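Local coordinates for alanine racemase 1 (Caldanaerobacter subterraneus subsp. tengcongensis MB4, PDB 4Y2W), which belongs to the alanine racemase family, pairing an N-terminal TIM-barrel domain with a C-terminal domain in each chain of a two-chain assembly, at residues A[36-41]-A[84-89]; A[47-52]-A[71-76]. The protein carries 1 engineered substitution. All coordinates share one frame; numbering follows the deposited sequence.

Contact 1: residues A[36-41]-A[84-89]. With ALA (alanine), chain F.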
ATOM      1  N   MET A  36      -1.254 -21.534  15.057  1.00 47.83           N
ATOM      2  CA  MET A  36      -0.453 -20.956  13.988  1.00 45.08           C
ATOM      3  C   MET A  36      -0.882 -19.513  13.785  1.00 44.39           C
ATOM      4  O   MET A  36      -1.964 -19.254  13.256  1.00 44.59           O
ATOM      5  CB  MET A  36      -0.656 -21.732  12.685  1.00 44.10           C
ATOM      6  CG  MET A  36      -0.114 -21.027  11.450  1.00 43.31           C
ATOM      7  SD  MET A  36      -0.405 -21.945   9.936  1.00 41.79           S
ATOM      8  CE  MET A  36       0.936 -23.124  10.015  1.00 41.99           C
ATOM      9  N   ALA A  37      -0.036 -18.573  14.193  1.00 43.92           N
ATOM     10  CA  ALA A  37      -0.324 -17.152  13.990  1.00 42.62           C
ATOM     11  C   ALA A  37      -0.155 -16.784  12.513  1.00 41.00           C
ATOM     12  O   ALA A  37       0.954 -16.815  11.980  1.00 40.46           O
ATOM     13  CB  ALA A  37       0.580 -16.295  14.863  1.00 42.24           C
ATOM     14  N   VAL A  38      -1.262 -16.462  11.850  1.00 39.64           N
ATOM     15  CA  VAL A  38      -1.206 -15.941  10.489  1.00 39.06           C
ATOM     16  C   VAL A  38      -0.765 -14.487  10.600  1.00 38.22           C
ATOM     17  O   VAL A  38      -1.443 -13.677  11.229  1.00 38.02           O
ATOM     18  CB  VAL A  38      -2.572 -16.032   9.777  1.00 39.28           C
ATOM     19  CG1 VAL A  38      -2.503 -15.411   8.388  1.00 38.70           C
ATOM     20  CG2 VAL A  38      -3.031 -17.483   9.696  1.00 40.16           C
ATOM     21  N   ILE A  39       0.388 -14.173  10.020  1.00 37.57           N
ATOM     22  CA  ILE A  39       0.920 -12.813  10.044  1.00 38.04           C
ATOM     23  C   ILE A  39       1.335 -12.392   8.635  1.00 38.69           C
ATOM     24  O   ILE A  39       2.312 -11.659   8.449  1.00 38.49           O
ATOM     25  CB  ILE A  39       2.095 -12.669  11.044  1.00 37.75           C
ATOM     26  CG1 ILE A  39       3.225 -13.657  10.727  1.00 38.27           C
ATOM     27  CG2 ILE A  39       1.601 -12.889  12.465  1.00 37.31           C
ATOM     28  CD1 ILE A  39       4.480 -13.439  11.545  1.00 38.16           C
ATOM     29  N   LYS A  40       0.569 -12.852   7.648  1.00 38.79           N
ATOM     30  CA  LYS A  40       0.804 -12.495   6.252  1.00 39.24           C
ATOM     31  C   LYS A  40       0.490 -11.028   5.993  1.00 38.97           C
ATOM     32  O   LYS A  40      -0.084 -10.346   6.843  1.00 39.49           O
ATOM     33  CB  LYS A  40      -0.009 -13.394   5.312  1.00 40.05           C
ATOM     34  CG  LYS A  40      -1.527 -13.306   5.446  1.00 40.36           C
ATOM     35  CD  LYS A  40      -2.159 -14.628   5.032  1.00 41.41           C
ATOM     36  CE  LYS A  40      -3.673 -14.561   4.968  1.00 42.20           C
ATOM     37  NZ  LYS A  40      -4.113 -14.004   3.664  1.00 42.93           N
ATOM     38  N   GLY A  41       0.876 -10.549   4.818  1.00 38.92           N
ATOM     39  CA  GLY A  41       0.764  -9.135   4.487  1.00 39.53           C
ATOM     40  C   GLY A  41       1.462  -8.264   5.516  1.00 39.91           C
ATOM     41  O   GLY A  41       0.917  -7.250   5.947  1.00 40.69           O
ATOM     42  N   LEU A  84       5.072 -21.662   7.723  1.00 40.90           N
ATOM     43  CA  LEU A  84       4.387 -22.301   6.599  1.00 40.17           C
ATOM     44  C   LEU A  84       4.071 -21.279   5.520  1.00 40.00           C
ATOM     45  O   LEU A  84       3.505 -20.225   5.804  1.00 39.83           O
ATOM     46  CB  LEU A  84       3.087 -22.971   7.063  1.00 39.46           C
ATOM     47  CG  LEU A  84       2.155 -23.495   5.962  1.00 38.97           C
ATOM     48  CD1 LEU A  84       2.815 -24.589   5.139  1.00 38.70           C
ATOM     49  CD2 LEU A  84       0.850 -23.993   6.557  1.00 39.17           C
ATOM     50  N   ILE A  85       4.436 -21.607   4.284  1.00 40.69           N
ATOM     51  CA  ILE A  85       4.106 -20.793   3.119  1.00 40.84           C
ATOM     52  C   ILE A  85       2.859 -21.363   2.439  1.00 41.58           C
ATOM     53  O   ILE A  85       2.908 -22.445   1.859  1.00 41.16           O
ATOM     54  CB  ILE A  85       5.274 -20.767   2.112  1.00 40.24           C
ATOM     55  CG1 ILE A  85       6.525 -20.173   2.770  1.00 40.09           C
ATOM     56  CG2 ILE A  85       4.895 -19.973   0.866  1.00 39.73           C
ATOM     57  CD1 ILE A  85       7.820 -20.520   2.069  1.00 40.02           C
ATOM     58  N   PHE A  86       1.748 -20.631   2.519  1.00 43.47           N
ATOM     59  CA  PHE A  86       0.493 -21.045   1.886  1.00 44.24           C
ATOM     60  C   PHE A  86       0.636 -21.084   0.371  1.00 45.23           C
ATOM     61  O   PHE A  86       0.117 -21.986  -0.289  1.00 47.01           O
ATOM     62  CB  PHE A  86      -0.651 -20.089   2.239  1.00 44.30           C
ATOM     63  CG  PHE A  86      -0.986 -20.043   3.703  1.00 44.79           C
ATOM     64  CD1 PHE A  86      -1.391 -21.187   4.373  1.00 45.39           C
ATOM     65  CD2 PHE A  86      -0.916 -18.849   4.408  1.00 45.48           C
ATOM     66  CE1 PHE A  86      -1.704 -21.147   5.723  1.00 45.41           C
ATOM     67  CE2 PHE A  86      -1.230 -18.801   5.757  1.00 45.77           C
ATOM     68  CZ  PHE A  86      -1.624 -19.953   6.416  1.00 45.51           C
ATOM     69  N   GLY A  87       1.344 -20.098  -0.173  1.00 45.65           N
ATOM     70  CA  GLY A  87       1.440 -19.921  -1.612  1.00 45.45           C
ATOM     71  C   GLY A  87       2.420 -20.851  -2.292  1.00 46.20           C
ATOM     72  O   GLY A  87       3.038 -21.712  -1.663  1.00 47.00           O
ATOM     73  N   TYR A  88       2.551 -20.655  -3.597  1.00 46.80           N
ATOM     74  CA  TYR A  88       3.454 -21.419  -4.438  1.00 47.49           C
ATOM     75  C   TYR A  88       4.844 -20.802  -4.378  1.00 47.77           C
ATOM     76  O   TYR A  88       5.000 -19.612  -4.646  1.00 49.08           O
ATOM     77  CB  TYR A  88       2.930 -21.388  -5.874  1.00 48.13           C
ATOM     78  CG  TYR A  88       3.701 -22.218  -6.873  1.00 49.05           C
ATOM     79  CD1 TYR A  88       3.763 -23.599  -6.752  1.00 50.83           C
ATOM     80  CD2 TYR A  88       4.335 -21.625  -7.961  1.00 49.64           C
ATOM     81  CE1 TYR A  88       4.456 -24.370  -7.673  1.00 52.45           C
ATOM     82  CE2 TYR A  88       5.027 -22.386  -8.892  1.00 50.91           C
ATOM     83  CZ  TYR A  88       5.085 -23.758  -8.743  1.00 51.72           C
ATOM     84  OH  TYR A  88       5.769 -24.531  -9.657  1.00 51.74           O
ATOM     85  N   THR A  89       5.839 -21.604  -4.008  1.00 46.93           N
ATOM     86  CA  THR A  89       7.242 -21.208  -4.099  1.00 46.58           C
ATOM     87  C   THR A  89       7.793 -21.771  -5.412  1.00 47.52           C
ATOM     88  O   THR A  89       7.961 -22.986  -5.529  1.00 48.40           O
ATOM     89  CB  THR A  89       8.064 -21.757  -2.914  1.00 45.69           C
ATOM     90  OG1 THR A  89       7.605 -21.166  -1.692  1.00 44.21           O
ATOM     91  CG2 THR A  89       9.554 -21.462  -3.095  1.00 44.90           C
TER
HETATM   92  N   ALA F 402      -7.898 -13.165   5.774  1.00 54.09           N
HETATM   93  CA  ALA F 402      -7.648 -14.287   4.814  1.00 54.16           C
HETATM   94  C   ALA F 402      -8.078 -13.940   3.381  1.00 54.19           C
HETATM   95  O   ALA F 402      -7.567 -14.512   2.417  1.00 53.80           O
HETATM   96  CB  ALA F 402      -8.352 -15.552   5.286  1.00 54.62           C
HETATM   97  OXT ALA F 402      -8.944 -13.093   3.139  1.00 53.31           O
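Met36 and Leu84 face each other from the first and third strands of the parallel barrel, 34-38 and 83-85, with their CA atoms 8.9 Å apart. Strand 62-65 runs between them, so the backbones share no hydrogen bonds and the side chains must span the gap on the inner side of the barrel. After Ile85 the chain leaves its strand and brings Phe86 toward Val38 and Lys40, at the C-terminal ends of the strands, where TIM barrels carry their active sites.

The Met36 and Leu84 side chains cross at about a right angle. A bend at chi3 (-81°) sets the methyl CE against Leu84, 3.6 Å from its CD2 and 3.7 Å from its CB. The sulfur SD of Met36 lies 4.2 Å from CZ of Phe86, a Met-aromatic contact in which the sulfur stands oblique to the ring, 64° off its normal. Val38 reaches the same ring from its edge, near the ring plane, with CG2 4.3 Å from CZ of Phe86. Lys40 approaches obliquely, its CD 4.3 Å from CE2 of Phe86, while Arg224 of the last barrel strand also touches this ring.

Lys40 therefore serves two environments. Phe86 is one of several neighbours along its stem, with Ala66, Glu70 and Met316 of the second subunit; its NZ lies 3.7 Å from O of the bound alanine. Apolar packing and the Met-aromatic pair hold the contact itself, which implies that the polar tie at NZ comes from across the dimer interface, as a salt bridge to Asp317 of the second subunit.

Contact 2: residues A[47-52]-A[71-76]; sequences GASYVA and ALELRE
Leu74 of helix 68-76 brings the end of its side chain up to Ala48 and Ala52, two residues one helical turn apart on helix 48-58. From CB, chi1 of -66° places CG anti to the carbonyl carbon, and the chain leans over toward the neighbouring helix. CG already lies about equally far from both alanines, 4.7 Å from CB of Ala48 and 4.7 Å from CB of Ala52. There the side chain forks. The branch CD2 does the touching, with its methyl 3.4 Å from CB of Ala52 and 3.9 Å from CB of Ala48; CD1 takes the other direction, inward, and rests 4.0 Å from CD1 of Ile39.

These are consecutive outer helices of the TIM barrel, packed on each other as well as on the strands beneath: Leu74 also touches Val65 and Ile83, and Ala52 touches Phe63. The two short axes approach to 9.8 Å and cross at -65°, with Ser49 and Leu74 nearest in the backbone.

Beside the leucine, Glu73 extends fully through chi1 and chi2 along the same interface. Its OE1 comes within 4.3 Å of CB of Ala48. OE2 stands 4.2 Å from OG of Ser49, too far for a hydrogen bond, and is instead engaged in a salt bridge with NH2 of Arg368 of the second subunit, whose Leu387 also packs on this glutamate.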
ATOM      1  N   GLY A  47       3.801  -4.932  10.737  1.00 39.81           N
ATOM      2  CA  GLY A  47       5.238  -5.230  10.698  1.00 39.56           C
ATOM      3  C   GLY A  47       5.514  -6.630  11.222  1.00 39.66           C
ATOM      4  O   GLY A  47       5.394  -6.884  12.417  1.00 39.54           O
ATOM      5  N   ALA A  48       5.882  -7.535  10.322  1.00 40.25           N
ATOM      6  CA  ALA A  48       6.079  -8.942  10.665  1.00 41.21           C
ATOM      7  C   ALA A  48       7.236  -9.151  11.634  1.00 42.42           C
ATOM      8  O   ALA A  48       7.108  -9.907  12.594  1.00 43.34           O
ATOM      9  CB  ALA A  48       6.296  -9.767   9.404  1.00 41.34           C
ATOM     10  N   SER A  49       8.358  -8.482  11.382  1.00 43.96           N
ATOM     11  CA  SER A  49       9.545  -8.621  12.228  1.00 44.80           C
ATOM     12  C   SER A  49       9.198  -8.550  13.707  1.00 44.66           C
ATOM     13  O   SER A  49       9.423  -9.505  14.446  1.00 45.52           O
ATOM     14  CB  SER A  49      10.581  -7.545  11.896  1.00 45.04           C
ATOM     15  OG  SER A  49      11.149  -7.780  10.620  1.00 46.48           O
ATOM     16  N   TYR A  50       8.639  -7.420  14.127  1.00 44.73           N
ATOM     17  CA  TYR A  50       8.344  -7.195  15.542  1.00 44.71           C
ATOM     18  C   TYR A  50       7.213  -8.093  16.052  1.00 44.34           C
ATOM     19  O   TYR A  50       7.306  -8.644  17.148  1.00 43.87           O
ATOM     20  CB  TYR A  50       8.036  -5.714  15.809  1.00 44.70           C
ATOM     21  CG  TYR A  50       9.266  -4.891  16.143  1.00 44.84           C
ATOM     22  CD1 TYR A  50      10.028  -4.296  15.142  1.00 44.43           C
ATOM     23  CD2 TYR A  50       9.673  -4.718  17.468  1.00 45.17           C
ATOM     24  CE1 TYR A  50      11.155  -3.550  15.447  1.00 44.29           C
ATOM     25  CE2 TYR A  50      10.796  -3.973  17.783  1.00 44.79           C
ATOM     26  CZ  TYR A  50      11.534  -3.391  16.768  1.00 45.01           C
ATOM     27  OH  TYR A  50      12.651  -2.647  17.076  1.00 45.97           O
ATOM     28  N   VAL A  51       6.160  -8.246  15.254  1.00 43.93           N
ATOM     29  CA  VAL A  51       5.021  -9.086  15.634  1.00 43.63           C
ATOM     30  C   VAL A  51       5.451 -10.545  15.806  1.00 43.74           C
ATOM     31  O   VAL A  51       5.057 -11.203  16.767  1.00 42.11           O
ATOM     32  CB  VAL A  51       3.875  -8.983  14.605  1.00 43.72           C
ATOM     33  CG1 VAL A  51       2.815 -10.052  14.841  1.00 44.24           C
ATOM     34  CG2 VAL A  51       3.243  -7.600  14.659  1.00 43.78           C
ATOM     35  N   ALA A  52       6.263 -11.041  14.877  1.00 44.60           N
ATOM     36  CA  ALA A  52       6.777 -12.406  14.958  1.00 45.55           C
ATOM     37  C   ALA A  52       7.702 -12.566  16.157  1.00 46.87           C
ATOM     38  O   ALA A  52       7.627 -13.559  16.877  1.00 46.11           O
ATOM     39  CB  ALA A  52       7.506 -12.779  13.676  1.00 45.12           C
ATOM     40  N   ALA A  71       8.151 -15.467   4.262  1.00 44.42           N
ATOM     41  CA  ALA A  71       8.760 -16.530   5.067  1.00 44.31           C
ATOM     42  C   ALA A  71      10.250 -16.287   5.294  1.00 43.24           C
ATOM     43  O   ALA A  71      10.747 -16.449   6.407  1.00 41.93           O
ATOM     44  CB  ALA A  71       8.541 -17.886   4.410  1.00 44.63           C
ATOM     45  N   LEU A  72      10.951 -15.892   4.236  1.00 43.55           N
ATOM     46  CA  LEU A  72      12.385 -15.624   4.323  1.00 43.83           C
ATOM     47  C   LEU A  72      12.712 -14.384   5.151  1.00 43.96           C
ATOM     48  O   LEU A  72      13.704 -14.376   5.873  1.00 43.74           O
ATOM     49  CB  LEU A  72      12.992 -15.496   2.927  1.00 44.42           C
ATOM     50  CG  LEU A  72      13.058 -16.811   2.141  1.00 45.24           C
ATOM     51  CD1 LEU A  72      13.337 -16.539   0.669  1.00 45.80           C
ATOM     52  CD2 LEU A  72      14.099 -17.753   2.731  1.00 43.99           C
ATOM     53  N   GLU A  73      11.887 -13.343   5.042  1.00 45.57           N
ATOM     54  CA  GLU A  73      12.084 -12.122   5.831  1.00 46.77           C
ATOM     55  C   GLU A  73      12.152 -12.445   7.321  1.00 48.31           C
ATOM     56  O   GLU A  73      12.982 -11.893   8.046  1.00 50.41           O
ATOM     57  CB  GLU A  73      10.956 -11.117   5.574  1.00 46.60           C
ATOM     58  CG  GLU A  73      11.061  -9.821   6.376  1.00 45.09           C
ATOM     59  CD  GLU A  73       9.827  -8.943   6.260  1.00 44.48           C
ATOM     60  OE1 GLU A  73       8.755  -9.446   5.863  1.00 44.34           O
ATOM     61  OE2 GLU A  73       9.924  -7.742   6.578  1.00 43.64           O
ATOM     62  N   LEU A  74      11.277 -13.340   7.768  1.00 49.19           N
ATOM     63  CA  LEU A  74      11.238 -13.746   9.170  1.00 50.68           C
ATOM     64  C   LEU A  74      12.505 -14.497   9.595  1.00 51.57           C
ATOM     65  O   LEU A  74      13.033 -14.255  10.682  1.00 53.27           O
ATOM     66  CB  LEU A  74       9.995 -14.597   9.441  1.00 51.13           C
ATOM     67  CG  LEU A  74       8.658 -13.866   9.298  1.00 50.97           C
ATOM     68  CD1 LEU A  74       7.499 -14.852   9.308  1.00 51.14           C
ATOM     69  CD2 LEU A  74       8.497 -12.822  10.395  1.00 51.27           C
ATOM     70  N   ARG A  75      12.988 -15.398   8.738  1.00 51.60           N
ATOM     71  CA  ARG A  75      14.234 -16.135   9.004  1.00 51.71           C
ATOM     72  C   ARG A  75      15.460 -15.212   9.041  1.00 52.47           C
ATOM     73  O   ARG A  75      16.353 -15.393   9.874  1.00 50.76           O
ATOM     74  CB  ARG A  75      14.443 -17.246   7.969  1.00 50.72           C
ATOM     75  CG  ARG A  75      13.563 -18.471   8.179  1.00 49.82           C
ATOM     76  CD  ARG A  75      14.110 -19.385   9.270  1.00 49.09           C
ATOM     77  NE  ARG A  75      13.350 -20.636   9.368  1.00 48.13           N
ATOM     78  CZ  ARG A  75      12.398 -20.902  10.265  1.00 47.68           C
ATOM     79  NH1 ARG A  75      12.046 -20.018  11.193  1.00 47.11           N
ATOM     80  NH2 ARG A  75      11.784 -22.080  10.235  1.00 47.85           N
ATOM     81  N   GLU A  76      15.487 -14.222   8.152  1.00 54.74           N
ATOM     82  CA  GLU A  76      16.574 -13.236   8.120  1.00 58.08           C
ATOM     83  C   GLU A  76      16.706 -12.505   9.466  1.00 58.86           C
ATOM     84  O   GLU A  76      17.810 -12.132   9.868  1.00 57.45           O
ATOM     85  CB  GLU A  76      16.356 -12.226   6.980  1.00 60.72           C
ATOM     86  CG  GLU A  76      17.634 -11.703   6.327  1.00 63.00           C
ATOM     87  CD  GLU A  76      18.401 -10.710   7.188  1.00 65.18           C
ATOM     88  OE1 GLU A  76      19.606 -10.944   7.433  1.00 67.18           O
ATOM     89  OE2 GLU A  76      17.805  -9.697   7.621  1.00 65.78           O
TER

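Following the chain from the N terminus, residues 36-41 leave the first barrel strand and lead through helix 40-45 into 47-52. Strand 62-65 comes next, then 71-76 on the following helix, and finally 84-89 on and after the third strand. Contact 2 thus closes an inner loop of 18 residues within the 42-residue span enclosed by contact 1. One joins strand ends inside the barrel, the other joins helices outside it, and their centres are 11 Å apart. Residues at or just beyond the strand ends connect the two layers: in strand 83-85, CG1 of Ile85 packs 3.5 Å from CB of Ala71, and just after strand 34-38, CG2 of Ile39 lies 3.9 Å from CG1 of Val51.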